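Local coordinates for programmed cell death 6-interacting protein (Homo sapiens, PDB 5WA1), which helps sort cargo into the vesicles of multivesicular bodies and serves in membrane repair and cytokinesis, its Bro1 domain binding CHMP4 proteins of ESCRT-III, at residues A152-A157 against H173-A177; L161-L167 against L222-D227; A216-F220 against A356-K360. All blocks are in the same frame, centred on the assembly; numbering follows the deposited sequence.

Contact 1 (A152-A157 against H173-A177)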
# COMPACT_ATOMS: atom_id res chain seq x y z
N ALA A 152 -6.09 5.04 2.09
CA ALA A 152 -5.61 5.06 0.71
C ALA A 152 -5.55 3.65 0.12
O ALA A 152 -5.88 3.45 -1.05
CB ALA A 152 -4.23 5.71 0.64
N SER A 153 -5.13 2.67 0.93
CA SER A 153 -5.11 1.29 0.44
C SER A 153 -6.52 0.79 0.15
O SER A 153 -6.72 0.02 -0.80
CB SER A 153 -4.41 0.37 1.45
OG SER A 153 -5.30 -0.01 2.50
N GLN A 154 -7.50 1.22 0.95
CA GLN A 154 -8.87 0.79 0.71
C GLN A 154 -9.45 1.44 -0.54
O GLN A 154 -10.17 0.79 -1.31
CB GLN A 154 -9.74 1.10 1.92
CG GLN A 154 -9.33 0.33 3.18
CD GLN A 154 -10.32 0.53 4.31
OE1 GLN A 154 -11.51 0.76 4.07
NE2 GLN A 154 -9.85 0.47 5.55
N ILE A 155 -9.16 2.72 -0.75
CA ILE A 155 -9.61 3.40 -1.96
C ILE A 155 -8.97 2.76 -3.20
O ILE A 155 -9.64 2.54 -4.22
CB ILE A 155 -9.29 4.91 -1.87
CG1 ILE A 155 -10.12 5.55 -0.76
CG2 ILE A 155 -9.52 5.58 -3.23
CD1 ILE A 155 -9.71 6.99 -0.40
N ALA A 156 -7.68 2.45 -3.12
CA ALA A 156 -7.00 1.82 -4.25
C ALA A 156 -7.60 0.45 -4.56
O ALA A 156 -7.83 0.12 -5.73
CB ALA A 156 -5.51 1.69 -3.95
N ALA A 157 -7.85 -0.35 -3.52
CA ALA A 157 -8.40 -1.68 -3.71
C ALA A 157 -9.82 -1.66 -4.28
O ALA A 157 -10.27 -2.67 -4.82
CB ALA A 157 -8.38 -2.44 -2.39
N HIS A 173 -2.44 5.69 -5.20
CA HIS A 173 -2.77 5.48 -3.79
C HIS A 173 -1.93 4.36 -3.15
O HIS A 173 -1.57 4.47 -1.97
CB HIS A 173 -4.26 5.20 -3.64
CG HIS A 173 -5.11 6.44 -3.69
ND1 HIS A 173 -5.06 7.33 -4.74
CD2 HIS A 173 -6.01 6.94 -2.81
CE1 HIS A 173 -5.91 8.32 -4.51
NE2 HIS A 173 -6.50 8.11 -3.35
N TYR A 174 -1.60 3.31 -3.90
CA TYR A 174 -0.72 2.26 -3.37
C TYR A 174 0.67 2.80 -3.11
O TYR A 174 1.30 2.45 -2.10
CB TYR A 174 -0.65 1.07 -4.33
CG TYR A 174 -1.86 0.17 -4.30
CD1 TYR A 174 -2.41 -0.25 -3.09
CD2 TYR A 174 -2.44 -0.29 -5.48
CE1 TYR A 174 -3.52 -1.09 -3.06
CE2 TYR A 174 -3.54 -1.12 -5.46
CZ TYR A 174 -4.08 -1.51 -4.25
OH TYR A 174 -5.18 -2.33 -4.22
N GLN A 175 1.18 3.66 -3.99
CA GLN A 175 2.50 4.23 -3.76
C GLN A 175 2.49 5.21 -2.59
O GLN A 175 3.46 5.29 -1.82
CB GLN A 175 3.01 4.91 -5.03
CG GLN A 175 3.40 3.89 -6.11
CD GLN A 175 3.85 4.57 -7.38
OE1 GLN A 175 5.04 4.78 -7.60
NE2 GLN A 175 2.88 4.94 -8.21
N PHE A 176 1.40 5.97 -2.43
CA PHE A 176 1.25 6.80 -1.25
C PHE A 176 1.22 5.95 0.02
O PHE A 176 1.97 6.21 0.97
CB PHE A 176 -0.01 7.66 -1.34
CG PHE A 176 -0.33 8.35 -0.04
CD1 PHE A 176 0.31 9.52 0.31
CD2 PHE A 176 -1.21 7.77 0.87
CE1 PHE A 176 0.04 10.14 1.54
CE2 PHE A 176 -1.48 8.37 2.09
CZ PHE A 176 -0.85 9.56 2.42
N ALA A 177 0.36 4.93 0.05
CA ALA A 177 0.29 4.07 1.23
C ALA A 177 1.64 3.44 1.53
O ALA A 177 2.07 3.40 2.70
CB ALA A 177 -0.77 2.99 1.04
O HOH W 1 -6.73 -2.27 -6.73
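Ala156 O and Tyr174 OH are joined by one water, which donates to Ala156 O at 2.8 Å; the water oxygen lies 3.0 Å from Tyr174 OH. This bridge is the polar link between the two helices, since no direct hydrogen bond crosses here. The phenol reaches it because CG of Tyr174 stands anti to the carbonyl carbon (chi1 -77°), which carries the ring across to the last turn of the neighbouring helix, with OH 3.3 Å from Ala157 CA. Ala156 CB sits over the middle of the ring face, 3.5 Å from the centroid and only 11° off its normal, a close CH-pi contact. The methyl packs against one face while the water bonds at the hydroxyl end.

Next to it, His173 CB comes 3.5 Å from Ala152 O, an oxygen already taken by Ala156 N in the helix. The imidazole continues past this carbonyl, with Ala152 O near the plane at its edge, and Ile155 CG2 approaches CD2 of His173 at 3.8 Å. A weak bond from His173 ND1 to Ile169 O ties the ring back to its own helix. Farther on, Ala152 CB meets the edge of the Phe176 ring, 3.7 Å from CD2.

Helix 202-226 packs against Tyr174, and helix 83-97 against Ile155, His173 and Phe176. The axes of the two short segments approach to 8.4 Å at a crossing angle of -159°; the small Ala152 and Ala156 against His173 and Tyr174 are consistent with this spacing. Such a pair of consecutive antiparallel helices, a helical hairpin, is characteristic of the TPR-like helical core of a Bro1 domain.

Contact 2 (L161-L167 against L222-D227); sequences LDNDEGL and LKATRD
Asp164 and Lys223 form the salt bridge of this contact, with OD1 of Asp164 modelled 2.4 Å from Lys223 NZ, so short that the exact distance is doubtful. The same ammonium reaches Asp227 OD2 at 2.6 Å, on the syn side of that carboxylate, which makes a three-residue network with the lysine between two acids. Water 2 completes the group: it donates to Asp164 OD1 and to Asp227 OD1, each 2.6 Å from the water oxygen, and accepts from Arg226 NH1 at 3.0 Å. The lysine and the water together probably ease the repulsion between the two acids.

Arg226 stretches out with CG anti to its backbone N (chi1 -176°), straight from CG to NE, and carries its guanidinium across the turn before helix 164-191. One face of that group lies over Asn163 CA and Asp164 N, while water 2 meets its edge in plane. Beside the charged groups the packing is aliphatic: Leu161 CD1 touches Leu222 CD1 at 3.6 Å, and Leu167 CD1 rests 3.8 Å from Arg226 CD, its other methyl, CD2, facing Leu222 CB.

Behind this first shell, Asn163 N-caps helix 164-191. Its OD1 takes Gly166 N at 2.9 Å on a lone pair and Glu165 N weakly, which caps the first turn and probably helps place Asp164. The bound CHMP4C peptide reaches the site too: its aromatic side chains pack on Leu167, make a cation-pi contact with Lys223 and a weak hydrogen bond to Asp164 OD2. The contact joins the start of helix 164-191 to the end of helix 202-226, whose Ala224 and Thr225 lean on helix 231-252.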
# COMPACT_ATOMS: atom_id res chain seq x y z
N LEU A 161 -10.28 -1.73 -12.21
CA LEU A 161 -9.03 -1.82 -12.94
C LEU A 161 -9.23 -2.10 -14.42
O LEU A 161 -8.25 -2.20 -15.16
CB LEU A 161 -8.14 -2.88 -12.30
CG LEU A 161 -7.88 -2.62 -10.82
CD1 LEU A 161 -6.83 -3.57 -10.33
CD2 LEU A 161 -7.47 -1.17 -10.56
N ASP A 162 -10.48 -2.22 -14.86
CA ASP A 162 -10.83 -2.26 -16.28
C ASP A 162 -10.96 -0.86 -16.86
O ASP A 162 -11.41 -0.69 -18.00
CB ASP A 162 -12.12 -3.06 -16.47
CG ASP A 162 -12.43 -3.36 -17.93
OD1 ASP A 162 -11.67 -4.12 -18.56
OD2 ASP A 162 -13.44 -2.83 -18.44
N ASN A 163 -10.58 0.16 -16.10
CA ASN A 163 -10.67 1.54 -16.51
C ASN A 163 -9.35 2.24 -16.21
O ASN A 163 -8.76 2.03 -15.15
CB ASN A 163 -11.83 2.24 -15.78
CG ASN A 163 -11.83 3.73 -16.00
OD1 ASN A 163 -11.08 4.46 -15.37
ND2 ASN A 163 -12.68 4.19 -16.92
N ASP A 164 -8.90 3.07 -17.15
CA ASP A 164 -7.56 3.64 -17.04
C ASP A 164 -7.46 4.60 -15.86
O ASP A 164 -6.43 4.64 -15.17
CB ASP A 164 -7.17 4.35 -18.33
CG ASP A 164 -5.71 4.78 -18.34
OD1 ASP A 164 -4.83 3.91 -18.48
OD2 ASP A 164 -5.46 6.00 -18.21
N GLU A 165 -8.51 5.37 -15.62
CA GLU A 165 -8.51 6.29 -14.48
C GLU A 165 -8.51 5.54 -13.16
O GLU A 165 -7.82 5.93 -12.21
CB GLU A 165 -9.70 7.24 -14.59
CG GLU A 165 -9.59 8.49 -13.72
CD GLU A 165 -8.27 9.20 -13.90
OE1 GLU A 165 -7.44 9.16 -12.96
OE2 GLU A 165 -8.05 9.80 -14.98
N GLY A 166 -9.28 4.45 -13.08
CA GLY A 166 -9.23 3.60 -11.90
C GLY A 166 -7.85 3.01 -11.67
O GLY A 166 -7.37 2.95 -10.53
N LEU A 167 -7.19 2.56 -12.74
CA LEU A 167 -5.83 2.06 -12.61
C LEU A 167 -4.89 3.14 -12.09
O LEU A 167 -4.05 2.88 -11.22
CB LEU A 167 -5.34 1.53 -13.97
CG LEU A 167 -5.88 0.16 -14.41
CD1 LEU A 167 -5.66 -0.02 -15.92
CD2 LEU A 167 -5.22 -0.97 -13.63
N LEU A 222 -1.02 -4.48 -14.93
CA LEU A 222 -2.36 -4.48 -15.49
C LEU A 222 -2.54 -3.36 -16.51
O LEU A 222 -3.20 -3.54 -17.54
CB LEU A 222 -3.40 -4.37 -14.37
CG LEU A 222 -3.46 -5.57 -13.43
CD1 LEU A 222 -4.39 -5.29 -12.27
CD2 LEU A 222 -3.91 -6.82 -14.18
N LYS A 223 -1.94 -2.20 -16.24
CA LYS A 223 -1.98 -1.10 -17.19
C LYS A 223 -1.27 -1.48 -18.49
O LYS A 223 -1.78 -1.22 -19.59
CB LYS A 223 -1.32 0.13 -16.56
CG LYS A 223 -0.90 1.22 -17.54
CD LYS A 223 -2.08 2.00 -18.02
CE LYS A 223 -1.65 3.25 -18.76
NZ LYS A 223 -2.73 3.65 -19.69
N ALA A 224 -0.09 -2.09 -18.39
CA ALA A 224 0.64 -2.48 -19.59
C ALA A 224 -0.14 -3.51 -20.39
O ALA A 224 -0.20 -3.44 -21.63
CB ALA A 224 2.01 -3.02 -19.20
N THR A 225 -0.77 -4.47 -19.71
CA THR A 225 -1.56 -5.49 -20.40
C THR A 225 -2.75 -4.86 -21.10
O THR A 225 -3.06 -5.21 -22.24
CB THR A 225 -2.03 -6.56 -19.42
OG1 THR A 225 -0.90 -7.20 -18.83
CG2 THR A 225 -2.86 -7.61 -20.14
N ARG A 226 -3.41 -3.92 -20.43
CA ARG A 226 -4.61 -3.31 -20.98
C ARG A 226 -4.28 -2.47 -22.22
O ARG A 226 -5.02 -2.50 -23.21
CB ARG A 226 -5.28 -2.45 -19.90
CG ARG A 226 -6.59 -1.84 -20.32
CD ARG A 226 -7.34 -1.27 -19.12
NE ARG A 226 -8.68 -0.85 -19.49
CZ ARG A 226 -8.98 0.34 -20.00
NH1 ARG A 226 -8.03 1.24 -20.21
NH2 ARG A 226 -10.24 0.62 -20.32
N ASP A 227 -3.17 -1.73 -22.17
CA ASP A 227 -2.70 -0.92 -23.29
C ASP A 227 -2.01 -1.74 -24.38
O ASP A 227 -1.53 -1.15 -25.35
CB ASP A 227 -1.74 0.16 -22.78
CG ASP A 227 -2.45 1.25 -21.98
OD1 ASP A 227 -3.65 1.08 -21.67
OD2 ASP A 227 -1.81 2.27 -21.69
O HOH W 2 -5.08 1.61 -19.59
O HOH W 3 -11.30 3.42 -19.64

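Contact 3 (A216-F220 against A356-K360)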
# COMPACT_ATOMS: atom_id res chain seq x y z
N ALA A 216 1.17 -1.70 -6.16
CA ALA A 216 1.38 -0.64 -7.14
C ALA A 216 2.04 -1.19 -8.40
O ALA A 216 1.61 -0.87 -9.52
CB ALA A 216 2.24 0.47 -6.53
N GLN A 217 3.08 -2.02 -8.25
CA GLN A 217 3.73 -2.63 -9.42
C GLN A 217 2.75 -3.52 -10.19
O GLN A 217 2.76 -3.53 -11.42
CB GLN A 217 4.96 -3.42 -8.98
CG GLN A 217 5.71 -4.16 -10.11
CD GLN A 217 6.50 -3.22 -11.03
OE1 GLN A 217 6.77 -2.07 -10.68
NE2 GLN A 217 6.87 -3.71 -12.22
N GLU A 218 1.89 -4.25 -9.47
CA GLU A 218 0.90 -5.07 -10.15
C GLU A 218 -0.05 -4.22 -10.99
O GLU A 218 -0.46 -4.63 -12.08
CB GLU A 218 0.11 -5.89 -9.13
CG GLU A 218 -0.96 -6.78 -9.77
CD GLU A 218 -1.78 -7.53 -8.73
OE1 GLU A 218 -1.51 -7.36 -7.53
OE2 GLU A 218 -2.69 -8.29 -9.12
N VAL A 219 -0.42 -3.04 -10.49
CA VAL A 219 -1.30 -2.16 -11.25
C VAL A 219 -0.61 -1.72 -12.53
O VAL A 219 -1.25 -1.61 -13.59
CB VAL A 219 -1.72 -0.95 -10.39
CG1 VAL A 219 -2.42 0.10 -11.25
CG2 VAL A 219 -2.65 -1.39 -9.26
N PHE A 220 0.69 -1.44 -12.48
CA PHE A 220 1.40 -1.09 -13.71
C PHE A 220 1.44 -2.26 -14.68
O PHE A 220 1.39 -2.04 -15.90
CB PHE A 220 2.81 -0.62 -13.39
CG PHE A 220 2.89 0.85 -13.07
CD1 PHE A 220 3.06 1.78 -14.07
CD2 PHE A 220 2.76 1.29 -11.76
CE1 PHE A 220 3.11 3.13 -13.79
CE2 PHE A 220 2.82 2.64 -11.46
CZ PHE A 220 2.99 3.57 -12.48
N ALA A 356 11.63 -4.73 -14.41
CA ALA A 356 11.41 -3.30 -14.58
C ALA A 356 10.50 -2.79 -13.47
O ALA A 356 9.34 -3.21 -13.38
CB ALA A 356 10.81 -2.98 -15.95
N THR A 357 11.01 -1.89 -12.64
CA THR A 357 10.24 -1.33 -11.53
C THR A 357 9.73 0.05 -11.93
O THR A 357 10.51 0.93 -12.31
CB THR A 357 11.08 -1.26 -10.25
OG1 THR A 357 10.42 -0.41 -9.29
CG2 THR A 357 12.48 -0.73 -10.53
N LEU A 358 8.41 0.22 -11.88
CA LEU A 358 7.74 1.48 -12.21
C LEU A 358 7.24 2.22 -10.98
O LEU A 358 6.60 3.26 -11.12
CB LEU A 358 6.56 1.21 -13.14
CG LEU A 358 6.83 1.27 -14.65
CD1 LEU A 358 6.99 2.72 -15.07
CD2 LEU A 358 8.08 0.49 -15.01
N VAL A 359 7.52 1.72 -9.78
CA VAL A 359 6.89 2.25 -8.57
C VAL A 359 7.95 2.67 -7.57
O VAL A 359 9.08 2.17 -7.57
CB VAL A 359 5.93 1.22 -7.96
CG1 VAL A 359 4.78 0.95 -8.92
CG2 VAL A 359 6.67 -0.07 -7.64
N LYS A 360 7.57 3.62 -6.71
CA LYS A 360 8.42 4.13 -5.65
C LYS A 360 7.54 4.43 -4.45
O LYS A 360 6.39 4.84 -4.61
CB LYS A 360 9.16 5.40 -6.11
CG LYS A 360 10.08 6.02 -5.08
CD LYS A 360 11.29 5.13 -4.79
CE LYS A 360 12.07 5.62 -3.58
NZ LYS A 360 13.19 4.71 -3.23
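Gln217 of helix 202-226 meets the backbone of Ala356 and Leu358 where an irregular segment from the C-terminal part of the Bro1 domain lies against its helical core. This segment follows helix 319-340 and has no regular secondary structure; here helix side chains grip it, while Ala356 also bonds through its backbone to Lys236.

The polar part is a pair of hydrogen bonds to a single side-chain amide. Leu358 N donates to Gln217 OE1 over 3.1 Å, nearly straight at 170°, on a lone pair in the carbonyl plane. Gln217 NE2 donates in return to Ala356 O at 2.8 Å, a more bent bond of 130°, with the acceptor tilted out of the amide plane. Both ends of the amide are thus engaged by the loop, which fixes its rotation. The side chain of Gln217 leaves with CG anti to the backbone N and bends at chi2 (73°). NE2 has a second acceptor in Leu237 O of helix 231-252, so the glutamine links three parts of the domain.

The bound CHMP4C peptide also packs here: an aromatic side chain of it meets Phe220 edge-to-face, and apolar groups touch Ala356 and Leu358.

The apolar part within the domain centres on Phe220. Leu358 CB stands over one face of its ring, displaced toward the rim and 3.8 Å from the centroid, a CH-pi contact in which the leucine crosses the phenylalanine at about a right angle. Next to it, Val359 CG1 fills the angle between ring and helix, 3.5 Å from Phe220 CD2 and equally close to Ala216 CB. The other branch of Val359, CG2, approaches Gln217 OE1 to 3.6 Å, setting a methyl beside the oxygen that accepts the hydrogen bond from Leu358 N.

From the N terminus, contact 1 closes first: helix 137-157 turns through a short loop into helix 164-191, and 152-157 meets 173-177. Within the span of chain that contact 1 closes lies 161-167, the opening segment of contact 2, which closes only at 222-227; contacts 1 and 2 therefore cross. Contact 3 opens at 216-220, before contact 2 has closed, and waits until 356-360, so these two cross as well, whereas contacts 1 and 3 are in series. Helix 164-191 serves contacts 1 and 2, helix 202-226 contacts 2 and 3. Gln175, accepting Lys360 N, ties contact 1 directly to the C-terminal segment, and Leu167 O touches Val219 CG1 between contacts 2 and 3.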